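Local coordinates for putative SnoaL-like polyketide cyclase (Jannaschia sp., PDB 3KKG), which probably acts on polyketide-like substrates as a SnoaL-like cyclase, although its own substrate and reaction are not established, at residues Leu16-Glu21 with Glu35-Gly40; Arg42-Ser47 with Val124-Tyr129; Asn84-Ala89 with Val114-Leu119. One frame throughout, in Å; residues are numbered along the deposited sequence.

How the interactions relate
From the N terminus, helix 6-16 runs into Leu16-Glu21, which meets Glu35-Gly40, the end of helix 29-36 and the short strand behind it; interaction 1 thus closes a short loop that contains most of that helix. Strand 41-45 follows directly, and interaction 2 pairs it with strand 123-131, closing a much longer loop. Interaction 3 is nested inside that loop, joining strands 84-94 and 108-120. Interactions 2 and 3 belong to one sheet, in which 123-131 lies between 41-45 and 108-120, and both touch the second subunit. Interaction 1 is tied to interaction 2 through probable backbone hydrogen bonds of Val124 with Thr36 and Thr38, and to interaction 3 through Leu18 and Phe19, which pack on Phe117.

Interaction 1: residues Leu16-Glu21 with Glu35-Gly40; sequences LRLFDE and ETMTPG
Two carboxylates lie at the edge of the Arg17 guanidinium. On one side NE gives a nearly straight bond (172°) to OE2 of Glu21, 2.8 Å away, from above the carboxylate plane; on the other, NH2 of Arg17 is 3.5 Å from OE2 of Glu35 in a looser salt bridge. The Glu35 carboxylate stands at 90° to the guanidinium, so the two groups do not pair as a flat fork. A bend at chi3 (61°) of Arg17 helps carry its head between the acids, and the long, planar cation suits a place between two anions. Water 1 donates to Thr36 OG1 and takes a weak bond from Arg17 NH1; the threonine hydroxyl also bonds to Val32 O in helix 29-36. Beside these polar groups Leu18 reaches tip to tip to Met37, here selenomethionine, its CD1 3.7 Å from CE, while CG2 of Thr36 touches both leucine methyls. Leu18 also rests on Trp33 and Phe117; the branched leucine and the flexible selenomethionine, both buried, can meet by their tips in an apolar layer. A salt-bridge network beside this layer thus joins the ends of two helices, which pack on the curved sheet of an NTF2-like fold.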
loop_
_atom_site.group_PDB
_atom_site.type_symbol
_atom_site.label_atom_id
_atom_site.label_comp_id
_atom_site.label_asym_id
_atom_site.label_seq_id
_atom_site.Cartn_x
_atom_site.Cartn_y
_atom_site.Cartn_z
ATOM N N LEU A 16 6.177 -8.629 -13.351
ATOM C CA LEU A 16 7.521 -8.149 -13.058
ATOM C C LEU A 16 8.181 -7.411 -14.254
ATOM O O LEU A 16 9.085 -6.580 -14.068
ATOM C CB LEU A 16 8.419 -9.243 -12.481
ATOM C CG LEU A 16 8.192 -9.533 -11.007
ATOM C CD1 LEU A 16 9.032 -10.760 -10.577
ATOM C CD2 LEU A 16 8.476 -8.310 -10.137
ATOM N N ARG A 17 7.723 -7.700 -15.470
ATOM C CA ARG A 17 8.199 -6.956 -16.641
ATOM C C ARG A 17 7.927 -5.475 -16.496
ATOM O O ARG A 17 8.706 -4.651 -16.983
ATOM C CB ARG A 17 7.550 -7.465 -17.924
ATOM C CG ARG A 17 7.862 -8.873 -18.258
ATOM C CD ARG A 17 7.350 -9.292 -19.635
ATOM N NE ARG A 17 7.970 -8.486 -20.692
ATOM C CZ ARG A 17 7.350 -8.031 -21.776
ATOM N NH1 ARG A 17 6.063 -8.277 -21.999
ATOM N NH2 ARG A 17 8.039 -7.325 -22.666
ATOM N N LEU A 18 6.867 -5.115 -15.755
ATOM C CA LEU A 18 6.518 -3.718 -15.572
ATOM C C LEU A 18 7.490 -2.963 -14.675
ATOM O O LEU A 18 7.459 -1.745 -14.610
ATOM C CB LEU A 18 5.110 -3.609 -14.987
ATOM C CG LEU A 18 3.993 -4.232 -15.838
ATOM C CD1 LEU A 18 2.658 -4.278 -15.116
ATOM C CD2 LEU A 18 3.895 -3.449 -17.205
ATOM N N PHE A 19 8.372 -3.690 -14.012
ATOM C CA PHE A 19 9.371 -3.116 -13.134
ATOM C C PHE A 19 10.765 -3.086 -13.783
ATOM O O PHE A 19 11.716 -2.657 -13.136
ATOM C CB PHE A 19 9.407 -3.827 -11.775
ATOM C CG PHE A 19 8.116 -3.630 -11.006
ATOM C CD1 PHE A 19 7.003 -4.415 -11.270
ATOM C CD2 PHE A 19 7.993 -2.556 -10.161
ATOM C CE1 PHE A 19 5.820 -4.169 -10.609
ATOM C CE2 PHE A 19 6.785 -2.318 -9.476
ATOM C CZ PHE A 19 5.713 -3.117 -9.739
ATOM N N ASP A 20 10.846 -3.539 -15.035
ATOM C CA ASP A 20 12.109 -3.560 -15.798
ATOM C C ASP A 20 11.836 -2.919 -17.151
ATOM O O ASP A 20 11.880 -1.684 -17.274
ATOM C CB ASP A 20 12.655 -5.002 -15.865
ATOM C CG ASP A 20 13.926 -5.103 -16.662
ATOM O OD1 ASP A 20 14.694 -4.146 -16.634
ATOM O OD2 ASP A 20 14.138 -6.213 -17.174
ATOM N N GLU A 21 11.549 -3.712 -18.175
ATOM C CA GLU A 21 11.321 -3.142 -19.512
ATOM C C GLU A 21 10.083 -2.219 -19.595
ATOM O O GLU A 21 10.006 -1.330 -20.450
ATOM C CB GLU A 21 11.213 -4.229 -20.566
ATOM C CG GLU A 21 10.196 -5.330 -20.320
ATOM C CD GLU A 21 10.786 -6.598 -19.661
ATOM O OE1 GLU A 21 11.440 -6.534 -18.580
ATOM O OE2 GLU A 21 10.576 -7.691 -20.238
ATOM N N GLU A 35 1.217 -4.373 -24.389
ATOM C CA GLU A 35 1.175 -5.835 -24.503
ATOM C C GLU A 35 0.752 -6.580 -23.233
ATOM O O GLU A 35 0.337 -7.730 -23.290
ATOM C CB GLU A 35 2.486 -6.378 -25.033
ATOM C CG GLU A 35 3.721 -6.274 -24.178
ATOM C CD GLU A 35 4.969 -6.722 -24.971
ATOM O OE1 GLU A 35 4.959 -7.864 -25.475
ATOM O OE2 GLU A 35 5.928 -5.927 -25.133
ATOM N N THR A 36 0.824 -5.907 -22.090
ATOM C CA THR A 36 0.560 -6.515 -20.777
ATOM C C THR A 36 -0.853 -6.244 -20.234
ATOM O O THR A 36 -1.478 -7.078 -19.579
ATOM C CB THR A 36 1.618 -5.939 -19.778
ATOM O OG1 THR A 36 2.923 -6.329 -20.250
ATOM C CG2 THR A 36 1.454 -6.515 -18.376
HETATM N N MSE A 37 -1.293 -4.992 -20.400
HETATM C CA MSE A 37 -2.602 -4.531 -19.897
HETATM C C MSE A 37 -3.678 -4.742 -20.968
HETATM O O MSE A 37 -3.394 -4.704 -22.174
HETATM C CB MSE A 37 -2.573 -3.035 -19.547
HETATM C CG MSE A 37 -1.989 -2.659 -18.190
HETATM SE SE MSE A 37 -0.028 -2.932 -18.003
HETATM C CE MSE A 37 0.255 -1.757 -16.451
ATOM N N THR A 38 -4.917 -4.903 -20.504
ATOM C CA THR A 38 -6.092 -4.928 -21.400
ATOM C C THR A 38 -6.453 -3.492 -21.787
ATOM O O THR A 38 -6.042 -2.531 -21.159
ATOM C CB THR A 38 -7.292 -5.573 -20.712
ATOM O OG1 THR A 38 -7.639 -4.813 -19.545
ATOM C CG2 THR A 38 -6.957 -7.028 -20.337
ATOM N N PRO A 39 -7.188 -3.329 -22.887
ATOM C CA PRO A 39 -7.581 -1.975 -23.319
ATOM C C PRO A 39 -8.388 -1.196 -22.272
ATOM O O PRO A 39 -8.296 0.032 -22.190
ATOM C CB PRO A 39 -8.424 -2.244 -24.572
ATOM C CG PRO A 39 -8.031 -3.617 -24.990
ATOM C CD PRO A 39 -7.654 -4.387 -23.805
ATOM N N GLY A 40 -9.193 -1.916 -21.498
ATOM C CA GLY A 40 -10.003 -1.320 -20.439
ATOM C C GLY A 40 -9.308 -1.298 -19.074
ATOM O O GLY A 40 -9.965 -1.085 -18.060
HETATM O O HOH W 1 4.343 -8.189 -19.262
#

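Interaction 2: residues Arg42-Ser47 with Val124-Tyr129; sequences RSIFHS and VIEMRY
Glu126 is gripped by two arginines. Its OE1 receives Arg42 NE at 3.0 Å through the anti lone pair, almost straight (169°) and in the guanidinium plane, while OE2 takes NE of Arg128 at 2.8 Å from above the carboxylate. Water 2 accepts from both arginines' NH2 groups and donates to OE1 of Glu126. The network continues outward: Arg42 NH1 forms a salt bridge with Glu52, and Arg128 NH1 forms a salt bridge with Glu76 and a hydrogen bond with Gln88 OE1, both of the second subunit. The parallel ladder alternates: Arg42 N to Ile125 O (3.1 Å), Met127 N to Arg42 O, Ile44 N to Met127 O, a weak Tyr129 N to Ile44 O, and His46 N to Tyr129 O. Branched, apolar Ile44 lays CD1 beside CG of Arg128 (3.9 Å) and against the Glu126 carboxylate. On the face of Ser43 and Met127, the Phe45 and Tyr129 rings are nearly parallel (11°) but slid apart, CE1 of Phe45 3.8 Å from CD2 of Tyr129. His46 puts ND1 over the centre of the Phe45 ring; its NE2 bonds to Thr131 N. Tyr129 OH bonds to Asp113, and glycols, probably from the crystallisation liquor, lie near both rings, consistent with a pocket. A parallel pair whose 123-131 strand carries, on its other edge, a classic bulge (Ile125 and Glu126 facing Thr118) fits the NTF2-like sheet.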
loop_
_atom_site.group_PDB
_atom_site.type_symbol
_atom_site.label_atom_id
_atom_site.label_comp_id
_atom_site.label_asym_id
_atom_site.label_seq_id
_atom_site.Cartn_x
_atom_site.Cartn_y
_atom_site.Cartn_z
ATOM N N ARG A 42 -7.556 -0.290 -15.752
ATOM C CA ARG A 42 -7.854 0.802 -14.809
ATOM C C ARG A 42 -6.674 0.955 -13.842
ATOM O O ARG A 42 -6.199 -0.028 -13.274
ATOM C CB ARG A 42 -9.050 0.431 -13.908
ATOM C CG ARG A 42 -10.363 0.386 -14.595
ATOM C CD ARG A 42 -11.371 -0.508 -13.854
ATOM N NE ARG A 42 -11.447 -0.202 -12.429
ATOM C CZ ARG A 42 -12.231 0.713 -11.865
ATOM N NH1 ARG A 42 -13.048 1.464 -12.567
ATOM N NH2 ARG A 42 -12.203 0.868 -10.555
ATOM N N SER A 43 -6.284 2.205 -13.655
ATOM C CA SER A 43 -5.192 2.601 -12.805
ATOM C C SER A 43 -5.756 3.416 -11.628
ATOM O O SER A 43 -6.587 4.303 -11.805
ATOM C CB SER A 43 -4.216 3.438 -13.616
ATOM O OG SER A 43 -3.116 3.805 -12.809
ATOM N N ILE A 44 -5.331 3.084 -10.424
ATOM C CA ILE A 44 -5.841 3.718 -9.227
ATOM C C ILE A 44 -4.616 4.193 -8.434
ATOM O O ILE A 44 -3.755 3.362 -8.066
ATOM C CB ILE A 44 -6.680 2.736 -8.385
ATOM C CG1 ILE A 44 -7.965 2.361 -9.141
ATOM C CG2 ILE A 44 -7.023 3.342 -7.000
ATOM C CD1 ILE A 44 -8.745 1.202 -8.512
ATOM N N PHE A 45 -4.507 5.505 -8.247
ATOM C CA PHE A 45 -3.364 6.111 -7.595
ATOM C C PHE A 45 -3.815 6.571 -6.230
ATOM O O PHE A 45 -4.585 7.526 -6.128
ATOM C CB PHE A 45 -2.867 7.265 -8.450
ATOM C CG PHE A 45 -1.638 7.935 -7.955
ATOM C CD1 PHE A 45 -0.428 7.352 -8.108
ATOM C CD2 PHE A 45 -1.699 9.178 -7.387
ATOM C CE1 PHE A 45 0.745 8.016 -7.741
ATOM C CE2 PHE A 45 -0.524 9.840 -6.971
ATOM C CZ PHE A 45 0.671 9.230 -7.122
ATOM N N HIS A 46 -3.403 5.888 -5.172
ATOM C CA HIS A 46 -3.831 6.183 -3.812
ATOM C C HIS A 46 -5.388 6.156 -3.794
ATOM O O HIS A 46 -5.996 5.172 -4.189
ATOM C CB HIS A 46 -3.174 7.492 -3.308
ATOM C CG HIS A 46 -1.686 7.415 -3.248
ATOM N ND1 HIS A 46 -0.899 7.644 -4.359
ATOM C CD2 HIS A 46 -0.840 6.981 -2.281
ATOM C CE1 HIS A 46 0.372 7.390 -4.050
ATOM N NE2 HIS A 46 0.427 6.979 -2.803
ATOM N N SER A 47 -6.053 7.190 -3.247
ATOM C CA SER A 47 -7.514 7.225 -3.183
ATOM C C SER A 47 -8.120 7.958 -4.378
ATOM O O SER A 47 -9.351 8.159 -4.414
ATOM C CB SER A 47 -8.035 7.874 -1.895
ATOM O OG SER A 47 -7.780 9.252 -1.899
ATOM N N VAL A 124 -3.089 -7.854 -17.386
ATOM C CA VAL A 124 -3.347 -6.995 -16.251
ATOM C C VAL A 124 -4.573 -6.121 -16.523
ATOM O O VAL A 124 -4.635 -5.383 -17.543
ATOM C CB VAL A 124 -2.126 -6.114 -15.944
ATOM C CG1 VAL A 124 -2.425 -5.130 -14.816
ATOM C CG2 VAL A 124 -0.898 -6.949 -15.609
ATOM N N ILE A 125 -5.553 -6.210 -15.637
ATOM C CA ILE A 125 -6.785 -5.396 -15.782
ATOM C C ILE A 125 -6.915 -4.210 -14.811
ATOM O O ILE A 125 -7.742 -3.300 -15.042
ATOM C CB ILE A 125 -8.043 -6.280 -15.705
ATOM C CG1 ILE A 125 -8.239 -6.907 -14.307
ATOM C CG2 ILE A 125 -7.972 -7.396 -16.766
ATOM C CD1 ILE A 125 -9.592 -7.636 -14.138
ATOM N N GLU A 126 -6.164 -4.252 -13.727
ATOM C CA GLU A 126 -6.235 -3.175 -12.744
ATOM C C GLU A 126 -4.935 -3.128 -11.953
ATOM O O GLU A 126 -4.300 -4.172 -11.685
ATOM C CB GLU A 126 -7.396 -3.389 -11.780
ATOM C CG GLU A 126 -7.587 -2.214 -10.809
ATOM C CD GLU A 126 -8.855 -2.309 -10.004
ATOM O OE1 GLU A 126 -9.926 -2.053 -10.571
ATOM O OE2 GLU A 126 -8.729 -2.741 -8.826
HETATM N N MSE A 127 -4.542 -1.915 -11.602
HETATM C CA MSE A 127 -3.376 -1.643 -10.816
HETATM C C MSE A 127 -3.731 -0.599 -9.768
HETATM O O MSE A 127 -4.224 0.458 -10.147
HETATM C CB MSE A 127 -2.263 -1.106 -11.718
HETATM C CG MSE A 127 -0.969 -0.798 -11.029
HETATM SE SE MSE A 127 0.336 -0.194 -12.312
HETATM C CE MSE A 127 -0.388 1.468 -12.576
ATOM N N ARG A 128 -3.544 -0.922 -8.492
ATOM C CA ARG A 128 -3.727 0.002 -7.393
ATOM C C ARG A 128 -2.375 0.306 -6.798
ATOM O O ARG A 128 -1.501 -0.553 -6.745
ATOM C CB ARG A 128 -4.625 -0.596 -6.301
ATOM C CG ARG A 128 -5.991 -0.966 -6.768
ATOM C CD ARG A 128 -6.746 -1.771 -5.706
ATOM N NE ARG A 128 -8.093 -2.087 -6.145
ATOM C CZ ARG A 128 -9.023 -2.478 -5.280
ATOM N NH1 ARG A 128 -8.768 -2.562 -3.981
ATOM N NH2 ARG A 128 -10.240 -2.786 -5.729
ATOM N N TYR A 129 -2.143 1.538 -6.396
ATOM C CA TYR A 129 -0.848 1.992 -5.970
ATOM C C TYR A 129 -0.892 2.789 -4.685
ATOM O O TYR A 129 -1.684 3.703 -4.524
ATOM C CB TYR A 129 -0.217 2.848 -7.102
ATOM C CG TYR A 129 1.189 3.254 -6.782
ATOM C CD1 TYR A 129 2.213 2.330 -6.884
ATOM C CD2 TYR A 129 1.508 4.523 -6.380
ATOM C CE1 TYR A 129 3.486 2.650 -6.533
ATOM C CE2 TYR A 129 2.805 4.857 -6.046
ATOM C CZ TYR A 129 3.788 3.928 -6.142
ATOM O OH TYR A 129 5.088 4.238 -5.793
HETATM O O HOH W 2 -11.444 -1.057 -8.214
HETATM O O HOH W 3 -4.675 2.726 -4.528
#

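Interaction 3: residues Asn84-Ala89 with Val114-Leu119; sequences NVVVQA and VTLFTL
Val85, Val86 and Val87 all hold CG1 anti to the backbone N (chi1 near 180°), so each turns CG2 beside its own N. Val114 differs: chi1 of 60° puts CG1 in the crowded position and swings CG2 anti to N, against CG1 of Val86 at 3.6 Å. Leu116 adds CD2 next to CG2 of Val86 (3.9 Å), with chi2 away from a staggered value, and Gln88 lays its CG beside Val114 CG2. This face turns to the second subunit, where Leu116 packs on Gln88 of that chain. On the reverse face Phe117 has CG anti to its carbonyl carbon, which lays the ring along the strand pair: CE2 touches CG2 of Val87, and the ring edge meets Val85 O, 3.6 Å from CD2. Val85 CG2 crosses obliquely to CD1 of Leu119. Helix 6-16 and Phe19 lie over this side, against Val87 and Phe117. The compact, beta-branched valines suit extended strands, and the broad phenylalanine spans two rungs. Val85 with Phe117 and Val87 with Thr115 are the hydrogen-bonded pairs; the bond from Phe117 N to Val85 O is 2.8 Å and nearly straight (171°). Water 5 donates to Val87 O and accepts from Thr115 OG1 at 2.7 Å; water 4 donates to both Phe117 O and Asn84 OD1. Val87 O and Phe117 O thus each accept from a backbone N-H and a water, and Gln88 OE1 is met by Arg128 of the second subunit, while the apolar side chains serve core and dimer.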
loop_
_atom_site.group_PDB
_atom_site.type_symbol
_atom_site.label_atom_id
_atom_site.label_comp_id
_atom_site.label_asym_id
_atom_site.label_seq_id
_atom_site.Cartn_x
_atom_site.Cartn_y
_atom_site.Cartn_z
ATOM N N ASN A 84 -4.135 -12.208 -8.228
ATOM C CA ASN A 84 -3.702 -11.027 -7.489
ATOM C C ASN A 84 -2.231 -11.105 -7.234
ATOM O O ASN A 84 -1.766 -12.069 -6.669
ATOM C CB ASN A 84 -4.399 -10.934 -6.133
ATOM C CG ASN A 84 -5.917 -10.761 -6.290
ATOM O OD1 ASN A 84 -6.394 -9.653 -6.465
ATOM N ND2 ASN A 84 -6.633 -11.848 -6.333
ATOM N N VAL A 85 -1.477 -10.090 -7.718
ATOM C CA VAL A 85 -0.045 -9.998 -7.517
ATOM C C VAL A 85 0.246 -8.689 -6.804
ATOM O O VAL A 85 -0.190 -7.604 -7.253
ATOM C CB VAL A 85 0.735 -10.043 -8.843
ATOM C CG1 VAL A 85 2.210 -9.942 -8.527
ATOM C CG2 VAL A 85 0.434 -11.348 -9.597
ATOM N N VAL A 86 1.007 -8.778 -5.728
ATOM C CA VAL A 86 1.366 -7.628 -4.913
ATOM C C VAL A 86 2.856 -7.484 -4.933
ATOM O O VAL A 86 3.589 -8.436 -4.683
ATOM C CB VAL A 86 0.884 -7.822 -3.438
ATOM C CG1 VAL A 86 1.285 -6.601 -2.569
ATOM C CG2 VAL A 86 -0.639 -8.143 -3.400
ATOM N N VAL A 87 3.354 -6.336 -5.348
ATOM C CA VAL A 87 4.763 -6.042 -5.466
ATOM C C VAL A 87 5.105 -4.915 -4.514
ATOM O O VAL A 87 4.578 -3.819 -4.648
ATOM C CB VAL A 87 5.171 -5.691 -6.910
ATOM C CG1 VAL A 87 6.672 -5.416 -6.971
ATOM C CG2 VAL A 87 4.779 -6.804 -7.875
ATOM N N GLN A 88 6.009 -5.142 -3.582
ATOM C CA GLN A 88 6.540 -4.047 -2.766
ATOM C C GLN A 88 7.917 -3.696 -3.291
ATOM O O GLN A 88 8.712 -4.585 -3.633
ATOM C CB GLN A 88 6.689 -4.491 -1.356
ATOM C CG GLN A 88 5.354 -4.805 -0.621
ATOM C CD GLN A 88 5.595 -5.062 0.830
ATOM O OE1 GLN A 88 5.955 -4.150 1.548
ATOM N NE2 GLN A 88 5.430 -6.273 1.253
ATOM N N ALA A 89 8.229 -2.408 -3.303
ATOM C CA ALA A 89 9.471 -1.955 -3.876
ATOM C C ALA A 89 9.962 -0.764 -3.095
ATOM O O ALA A 89 9.301 -0.278 -2.172
ATOM C CB ALA A 89 9.343 -1.639 -5.413
ATOM N N VAL A 114 3.956 0.051 -2.708
ATOM C CA VAL A 114 3.249 -1.226 -2.955
ATOM C C VAL A 114 2.309 -1.041 -4.126
ATOM O O VAL A 114 1.608 -0.036 -4.263
ATOM C CB VAL A 114 2.521 -1.709 -1.713
ATOM C CG1 VAL A 114 1.490 -0.736 -1.226
ATOM C CG2 VAL A 114 1.865 -3.083 -2.024
ATOM N N THR A 115 2.368 -1.975 -5.093
ATOM C CA THR A 115 1.509 -2.002 -6.272
ATOM C C THR A 115 0.715 -3.277 -6.225
ATOM O O THR A 115 1.327 -4.361 -6.061
ATOM C CB THR A 115 2.342 -1.861 -7.571
ATOM O OG1 THR A 115 3.342 -0.821 -7.378
ATOM C CG2 THR A 115 1.489 -1.537 -8.756
ATOM N N LEU A 116 -0.590 -3.171 -6.413
ATOM C CA LEU A 116 -1.495 -4.296 -6.258
ATOM C C LEU A 116 -2.154 -4.521 -7.603
ATOM O O LEU A 116 -2.970 -3.682 -8.063
ATOM C CB LEU A 116 -2.508 -3.972 -5.154
ATOM C CG LEU A 116 -1.827 -3.615 -3.821
ATOM C CD1 LEU A 116 -2.218 -2.245 -3.376
ATOM C CD2 LEU A 116 -2.139 -4.618 -2.769
ATOM N N PHE A 117 -1.834 -5.626 -8.258
ATOM C CA PHE A 117 -2.317 -5.925 -9.596
ATOM C C PHE A 117 -3.416 -6.965 -9.550
ATOM O O PHE A 117 -3.357 -7.917 -8.741
ATOM C CB PHE A 117 -1.155 -6.511 -10.430
ATOM C CG PHE A 117 -0.043 -5.521 -10.669
ATOM C CD1 PHE A 117 -0.056 -4.708 -11.777
ATOM C CD2 PHE A 117 1.061 -5.460 -9.830
ATOM C CE1 PHE A 117 0.981 -3.807 -12.016
ATOM C CE2 PHE A 117 2.104 -4.564 -10.087
ATOM C CZ PHE A 117 2.079 -3.767 -11.210
ATOM N N THR A 118 -4.371 -6.823 -10.457
ATOM C CA THR A 118 -5.350 -7.869 -10.748
ATOM C C THR A 118 -5.198 -8.242 -12.210
ATOM O O THR A 118 -5.057 -7.363 -13.086
ATOM C CB THR A 118 -6.768 -7.366 -10.500
ATOM O OG1 THR A 118 -6.830 -6.838 -9.166
ATOM C CG2 THR A 118 -7.800 -8.489 -10.607
ATOM N N LEU A 119 -5.174 -9.553 -12.457
ATOM C CA LEU A 119 -5.078 -10.056 -13.809
ATOM C C LEU A 119 -6.337 -10.858 -14.178
ATOM O O LEU A 119 -7.090 -11.289 -13.310
ATOM C CB LEU A 119 -3.825 -10.933 -13.971
ATOM C CG LEU A 119 -2.443 -10.297 -13.751
ATOM C CD1 LEU A 119 -1.969 -10.450 -12.301
ATOM C CD2 LEU A 119 -1.394 -10.802 -14.792
HETATM O O HOH W 4 -4.272 -7.378 -6.059
HETATM O O HOH W 5 5.621 -1.530 -6.126
#